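Local coordinates for ribonucleoside-diphosphate reductase (Pseudomonas aeruginosa, PDB 5IM3), which probably reduces ribonucleoside diphosphates to the corresponding 2'-deoxyribonucleotides for DNA synthesis and, in this complex, binds the nucleotide dATP, at residues Q301-Y304 against D305-I309; A681-F684 against A685-M689. All coordinates share one frame; numbering follows the deposited sequence.

Contact 1: Q301-Y304 against D305-I309; sequences QTLY and DRYFI
Leu303 lies under the ring of Phe308, five residues on, near the C-terminal end of helix 297-307: Leu303 CB stands 3.9 Å from the ring centroid, over the face, in a CH-pi contact. The same face takes in the backbone at Tyr304 N. Beyond CB, Leu303 divides its methyls, CD1 near Phe308 CE1 and CZ and CD2 against Tyr307 CB. Its carbonyl is shared: Leu303 O accepts from Tyr307 N at 2.8 Å and from Phe308 N at 2.9 Å, the two N-H groups arriving from opposite faces of the carbonyl plane. The second bond spans five residues and marks a wider pi-type turn. Tyr304 CA lies 3.5 Å from Phe308 CD2, and Tyr304 CB rests beside the same carbon. A water donates to both Tyr304 O and Phe308 O, bridging the two carbonyls. Asp305 N bonds to Gln301 O at 2.8 Å, while CG, beside the backbone N (chi1 -68°), brings Asp305 OD1 to the edge of the Tyr304 ring. The carboxylate also lies beside the Gln301 amide, planes 85° apart, without a hydrogen bond between these side chains. The Tyr304 hydroxyl hydrogen-bonds to Glu234, and Arg315 makes a cation-pi contact with the ring. From the all-alpha region, Leu303 packs on Phe322 of helix 319-330 and on Ile778 of helix 773-779 in the barrel region; Leu231 of helix 219-239 touches Tyr304 and Phe308.

Contact 2: A681-F684 against A685-M689; sequences AIAF and ADQSM
Phe684 and Ser688 meet across one turn of helix 679-707, the serine over one face of the ring. Ser688 CB sits 4.2 Å from the Phe684 ring centroid and 20° off the normal, a CH-pi approach, and Ser688 OG, as modelled, stands above the ring centre. The ring gets there because CG of Phe684 is anti to the backbone N (chi1 172°), which sets it beside its own carbonyl carbon, next to the following turn. Among the polar contacts, the Ser688 hydroxyl occupies the position between its backbone N and carbonyl carbon (chi1 51°) and is directed back at Phe684 O. The separation of Ser688 OG from Phe684 O is modelled very short, so the detail of that bond is doubtful; Phe684 O is in any case held by Ser688 N at 2.9 Å. The remaining backbone bonds have the i to i+4 pattern of an alpha-helix: Ala685 N to Ala681 O, Asp686 N to Ile682 O and, straightest of the set at 168°, Gln687 N to Ala683 O at 3.0 Å. This long helix belongs to the ten-stranded alpha-beta barrel domain of the reductase. One face of it packs on helix 665-672, with Phe665 against both Phe684 and Ala685, while Ile682 and Ala685 touch helix 856-866. The Gln687 side chain runs extended past Ala683, with Gln687 CG 3.4 Å from Ala683 O and Gln687 OE1 4.0 Å from Ala683 CB. The polar end of Asp686 is satisfied outside the two segments: the buried carboxylate forms a salt bridge through OD2 with Lys868 and a hydrogen bond through OD1 with Trp869 NE1, which together probably favour its charged form.

How the contacts relate
Contact 1 and contact 2 do not touch: their centres are 34 Å apart and their nearest atoms about 21 Å. They come in series along the chain, 301-309 in the all-alpha region and 681-689 in the barrel region. Both lie away from the dATP pockets; contact 1 nevertheless abuts the barrel region through helix 773-779, while contact 2 has barrel helices 665-672 and 856-866 as neighbours. The two differ in how helical geometry is used. Contact 2 keeps regular alpha-helical spacing in the course of a long helix, and its aromatic partner is four residues away; contact 1 lies near the end of a shorter helix, and its ring reaches back five residues across a widened turn.

Contact 1: Q301-Y304 against D305-I309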
ATOM      1  N   GLN A 301      -7.203  44.632  19.557  1.00 68.28           N
ATOM      2  CA  GLN A 301      -8.190  44.118  18.615  1.00 71.31           C
ATOM      3  C   GLN A 301      -9.143  43.143  19.293  1.00 66.72           C
ATOM      4  O   GLN A 301     -10.360  43.208  19.091  1.00 65.82           O
ATOM      5  CB  GLN A 301      -7.485  43.436  17.441  1.00 76.97           C
ATOM      6  CG  GLN A 301      -7.178  44.358  16.275  1.00 82.61           C
ATOM      7  CD  GLN A 301      -8.366  44.535  15.348  1.00 85.38           C
ATOM      8  OE1 GLN A 301      -9.232  45.382  15.579  1.00 84.08           O
ATOM      9  NE2 GLN A 301      -8.414  43.730  14.290  1.00 87.14           N
ATOM     10  N   THR A 302      -8.603  42.234  20.109  1.00 57.74           N
ATOM     11  CA  THR A 302      -9.433  41.220  20.752  1.00 55.13           C
ATOM     12  C   THR A 302     -10.491  41.863  21.639  1.00 52.20           C
ATOM     13  O   THR A 302     -11.681  41.540  21.544  1.00 49.21           O
ATOM     14  CB  THR A 302      -8.558  40.272  21.572  1.00 55.18           C
ATOM     15  OG1 THR A 302      -7.627  39.609  20.709  1.00 55.16           O
ATOM     16  CG2 THR A 302      -9.413  39.233  22.292  1.00 51.60           C
ATOM     17  N   LEU A 303     -10.071  42.770  22.521  1.00 52.11           N
ATOM     18  CA  LEU A 303     -11.018  43.439  23.406  1.00 51.31           C
ATOM     19  C   LEU A 303     -12.019  44.265  22.612  1.00 51.18           C
ATOM     20  O   LEU A 303     -13.231  44.177  22.837  1.00 51.74           O
ATOM     21  CB  LEU A 303     -10.264  44.319  24.407  1.00 51.29           C
ATOM     22  CG  LEU A 303      -9.410  43.572  25.435  1.00 51.66           C
ATOM     23  CD1 LEU A 303      -8.640  44.548  26.309  1.00 52.45           C
ATOM     24  CD2 LEU A 303     -10.268  42.652  26.294  1.00 48.98           C
ATOM     25  N   TYR A 304     -11.531  45.070  21.667  1.00 54.04           N
ATOM     26  CA  TYR A 304     -12.415  45.963  20.926  1.00 56.49           C
ATOM     27  C   TYR A 304     -13.444  45.184  20.122  1.00 60.15           C
ATOM     28  O   TYR A 304     -14.614  45.579  20.055  1.00 61.66           O
ATOM     29  CB  TYR A 304     -11.600  46.865  20.002  1.00 58.73           C
ATOM     30  CG  TYR A 304     -12.454  47.767  19.139  1.00 58.96           C
ATOM     31  CD1 TYR A 304     -12.827  49.029  19.579  1.00 59.12           C
ATOM     32  CD2 TYR A 304     -12.891  47.355  17.886  1.00 59.44           C
ATOM     33  CE1 TYR A 304     -13.612  49.855  18.798  1.00 60.22           C
ATOM     34  CE2 TYR A 304     -13.674  48.174  17.097  1.00 60.67           C
ATOM     35  CZ  TYR A 304     -14.032  49.423  17.558  1.00 61.88           C
ATOM     36  OH  TYR A 304     -14.811  50.240  16.772  1.00 64.22           O
ATOM     37  N   ASP A 305     -13.030  44.082  19.498  1.00 62.73           N
ATOM     38  CA  ASP A 305     -13.936  43.361  18.610  1.00 63.44           C
ATOM     39  C   ASP A 305     -15.060  42.686  19.384  1.00 62.33           C
ATOM     40  O   ASP A 305     -16.208  42.675  18.926  1.00 62.20           O
ATOM     41  CB  ASP A 305     -13.163  42.328  17.789  1.00 65.10           C
ATOM     42  CG  ASP A 305     -12.226  42.963  16.779  1.00 67.83           C
ATOM     43  OD1 ASP A 305     -12.365  44.175  16.508  1.00 67.75           O
ATOM     44  OD2 ASP A 305     -11.354  42.243  16.246  1.00 70.27           O
ATOM     45  N   ARG A 306     -14.762  42.131  20.558  1.00 68.22           N
ATOM     46  CA  ARG A 306     -15.691  41.215  21.212  1.00 69.46           C
ATOM     47  C   ARG A 306     -16.012  41.533  22.665  1.00 68.08           C
ATOM     48  O   ARG A 306     -17.038  41.044  23.153  1.00 68.21           O
ATOM     49  CB  ARG A 306     -15.155  39.776  21.138  1.00 71.67           C
ATOM     50  CG  ARG A 306     -15.117  39.218  19.720  1.00 75.36           C
ATOM     51  CD  ARG A 306     -14.667  37.764  19.681  1.00 78.36           C
ATOM     52  NE  ARG A 306     -13.280  37.596  20.111  1.00 81.09           N
ATOM     53  CZ  ARG A 306     -12.573  36.481  19.945  1.00 82.96           C
ATOM     54  NH1 ARG A 306     -13.116  35.424  19.349  1.00 83.89           N
ATOM     55  NH2 ARG A 306     -11.318  36.420  20.371  1.00 82.91           N
ATOM     56  N   TYR A 307     -15.205  42.322  23.373  1.00 60.90           N
ATOM     57  CA  TYR A 307     -15.413  42.512  24.805  1.00 59.62           C
ATOM     58  C   TYR A 307     -15.890  43.903  25.197  1.00 60.29           C
ATOM     59  O   TYR A 307     -16.638  44.024  26.171  1.00 58.23           O
ATOM     60  CB  TYR A 307     -14.125  42.186  25.570  1.00 61.10           C
ATOM     61  CG  TYR A 307     -13.853  40.700  25.647  1.00 59.58           C
ATOM     62  CD1 TYR A 307     -14.312  39.946  26.718  1.00 60.60           C
ATOM     63  CD2 TYR A 307     -13.159  40.046  24.636  1.00 60.37           C
ATOM     64  CE1 TYR A 307     -14.077  38.585  26.790  1.00 59.17           C
ATOM     65  CE2 TYR A 307     -12.918  38.684  24.698  1.00 59.27           C
ATOM     66  CZ  TYR A 307     -13.382  37.961  25.777  1.00 59.88           C
ATOM     67  OH  TYR A 307     -13.152  36.606  25.853  1.00 61.42           O
ATOM     68  N   PHE A 308     -15.495  44.953  24.481  1.00 58.15           N
ATOM     69  CA  PHE A 308     -15.926  46.297  24.847  1.00 55.74           C
ATOM     70  C   PHE A 308     -17.423  46.468  24.618  1.00 56.19           C
ATOM     71  O   PHE A 308     -17.965  46.046  23.593  1.00 56.45           O
ATOM     72  CB  PHE A 308     -15.156  47.348  24.040  1.00 56.51           C
ATOM     73  CG  PHE A 308     -13.705  47.487  24.430  1.00 53.94           C
ATOM     74  CD1 PHE A 308     -13.231  46.972  25.627  1.00 52.87           C
ATOM     75  CD2 PHE A 308     -12.817  48.147  23.596  1.00 54.41           C
ATOM     76  CE1 PHE A 308     -11.907  47.105  25.978  1.00 53.51           C
ATOM     77  CE2 PHE A 308     -11.486  48.285  23.943  1.00 55.58           C
ATOM     78  CZ  PHE A 308     -11.030  47.763  25.135  1.00 55.14           C
ATOM     79  N   ILE A 309     -18.091  47.098  25.589  1.00 57.94           N
ATOM     80  CA  ILE A 309     -19.520  47.357  25.473  1.00 59.69           C
ATOM     81  C   ILE A 309     -19.768  48.357  24.351  1.00 60.27           C
ATOM     82  O   ILE A 309     -18.971  49.274  24.111  1.00 60.88           O
ATOM     83  CB  ILE A 309     -20.089  47.866  26.811  1.00 62.23           C
ATOM     84  CG1 ILE A 309     -19.909  46.816  27.916  1.00 60.70           C
ATOM     85  CG2 ILE A 309     -21.564  48.239  26.668  1.00 62.13           C
ATOM     86  CD1 ILE A 309     -20.673  45.545  27.695  1.00 60.75           C
TER
HETATM   87  O   HOH W   1     -16.900  44.685  21.436  1.00 51.20           O

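Contact 2: A681-F684 against A685-M689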
ATOM      1  N   ALA A 681      14.169  23.636  32.827  1.00 64.75           N
ATOM      2  CA  ALA A 681      12.760  23.988  32.670  1.00 61.22           C
ATOM      3  C   ALA A 681      11.881  23.143  33.580  1.00 62.50           C
ATOM      4  O   ALA A 681      10.911  23.644  34.166  1.00 61.10           O
ATOM      5  CB  ALA A 681      12.331  23.816  31.213  1.00 59.18           C
ATOM      6  N   ILE A 682      12.195  21.853  33.697  1.00 68.93           N
ATOM      7  CA  ILE A 682      11.466  20.985  34.613  1.00 68.29           C
ATOM      8  C   ILE A 682      11.600  21.496  36.042  1.00 68.47           C
ATOM      9  O   ILE A 682      10.648  21.443  36.831  1.00 69.10           O
ATOM     10  CB  ILE A 682      11.970  19.537  34.467  1.00 70.42           C
ATOM     11  CG1 ILE A 682      11.455  18.945  33.152  1.00 70.64           C
ATOM     12  CG2 ILE A 682      11.548  18.686  35.657  1.00 71.24           C
ATOM     13  CD1 ILE A 682      11.945  17.538  32.865  1.00 73.56           C
ATOM     14  N   ALA A 683      12.783  22.003  36.395  1.00 63.92           N
ATOM     15  CA  ALA A 683      12.992  22.552  37.730  1.00 62.83           C
ATOM     16  C   ALA A 683      12.171  23.819  37.939  1.00 61.50           C
ATOM     17  O   ALA A 683      11.540  23.997  38.989  1.00 59.17           O
ATOM     18  CB  ALA A 683      14.478  22.831  37.950  1.00 63.77           C
ATOM     19  N   PHE A 684      12.172  24.719  36.952  1.00 63.40           N
ATOM     20  CA  PHE A 684      11.389  25.945  37.076  1.00 62.40           C
ATOM     21  C   PHE A 684       9.896  25.645  37.152  1.00 61.25           C
ATOM     22  O   PHE A 684       9.158  26.314  37.886  1.00 60.97           O
ATOM     23  CB  PHE A 684      11.686  26.883  35.906  1.00 62.12           C
ATOM     24  CG  PHE A 684      10.785  28.080  35.856  1.00 62.97           C
ATOM     25  CD1 PHE A 684      10.888  29.082  36.808  1.00 65.10           C
ATOM     26  CD2 PHE A 684       9.830  28.203  34.861  1.00 60.95           C
ATOM     27  CE1 PHE A 684      10.053  30.185  36.770  1.00 64.52           C
ATOM     28  CE2 PHE A 684       8.993  29.304  34.814  1.00 60.88           C
ATOM     29  CZ  PHE A 684       9.103  30.295  35.770  1.00 61.79           C
ATOM     30  N   ALA A 685       9.428  24.648  36.395  1.00 52.42           N
ATOM     31  CA  ALA A 685       8.013  24.285  36.442  1.00 52.30           C
ATOM     32  C   ALA A 685       7.629  23.759  37.818  1.00 53.96           C
ATOM     33  O   ALA A 685       6.534  24.041  38.320  1.00 51.92           O
ATOM     34  CB  ALA A 685       7.702  23.237  35.375  1.00 49.74           C
ATOM     35  N   ASP A 686       8.521  22.987  38.440  1.00 66.71           N
ATOM     36  CA  ASP A 686       8.260  22.459  39.775  1.00 69.03           C
ATOM     37  C   ASP A 686       8.189  23.581  40.803  1.00 68.66           C
ATOM     38  O   ASP A 686       7.205  23.700  41.542  1.00 66.85           O
ATOM     39  CB  ASP A 686       9.354  21.455  40.147  1.00 72.10           C
ATOM     40  CG  ASP A 686       9.050  20.695  41.425  1.00 74.93           C
ATOM     41  OD1 ASP A 686       8.376  21.253  42.316  1.00 74.87           O
ATOM     42  OD2 ASP A 686       9.494  19.533  41.539  1.00 76.61           O
ATOM     43  N   GLN A 687       9.227  24.421  40.855  1.00 66.00           N
ATOM     44  CA  GLN A 687       9.343  25.406  41.925  1.00 65.75           C
ATOM     45  C   GLN A 687       8.369  26.564  41.749  1.00 65.78           C
ATOM     46  O   GLN A 687       7.876  27.108  42.744  1.00 67.54           O
ATOM     47  CB  GLN A 687      10.775  25.924  41.989  1.00 69.24           C
ATOM     48  CG  GLN A 687      11.797  24.834  42.249  1.00 70.57           C
ATOM     49  CD  GLN A 687      13.221  25.327  42.113  1.00 71.59           C
ATOM     50  OE1 GLN A 687      14.073  24.642  41.548  1.00 72.60           O
ATOM     51  NE2 GLN A 687      13.488  26.521  42.629  1.00 73.15           N
ATOM     52  N   SER A 688       8.087  26.967  40.510  1.00 63.72           N
ATOM     53  CA  SER A 688       7.136  28.056  40.304  1.00 62.76           C
ATOM     54  C   SER A 688       5.735  27.643  40.736  1.00 62.38           C
ATOM     55  O   SER A 688       4.992  28.452  41.307  1.00 61.92           O
ATOM     56  CB  SER A 688       7.144  28.499  38.841  1.00 61.03           C
ATOM     57  OG  SER A 688       6.998  27.393  37.970  1.00 59.75           O
ATOM     58  N   MET A 689       5.355  26.388  40.483  1.00 62.14           N
ATOM     59  CA  MET A 689       4.057  25.914  40.948  1.00 62.08           C
ATOM     60  C   MET A 689       4.027  25.784  42.464  1.00 60.62           C
ATOM     61  O   MET A 689       3.011  26.091  43.097  1.00 59.77           O
ATOM     62  CB  MET A 689       3.715  24.575  40.293  1.00 63.34           C
ATOM     63  CG  MET A 689       2.678  24.686  39.192  1.00 63.86           C
ATOM     64  SD  MET A 689       1.156  25.467  39.758  1.00 64.56           S
ATOM     65  CE  MET A 689       0.923  26.692  38.475  1.00 64.70           C
TER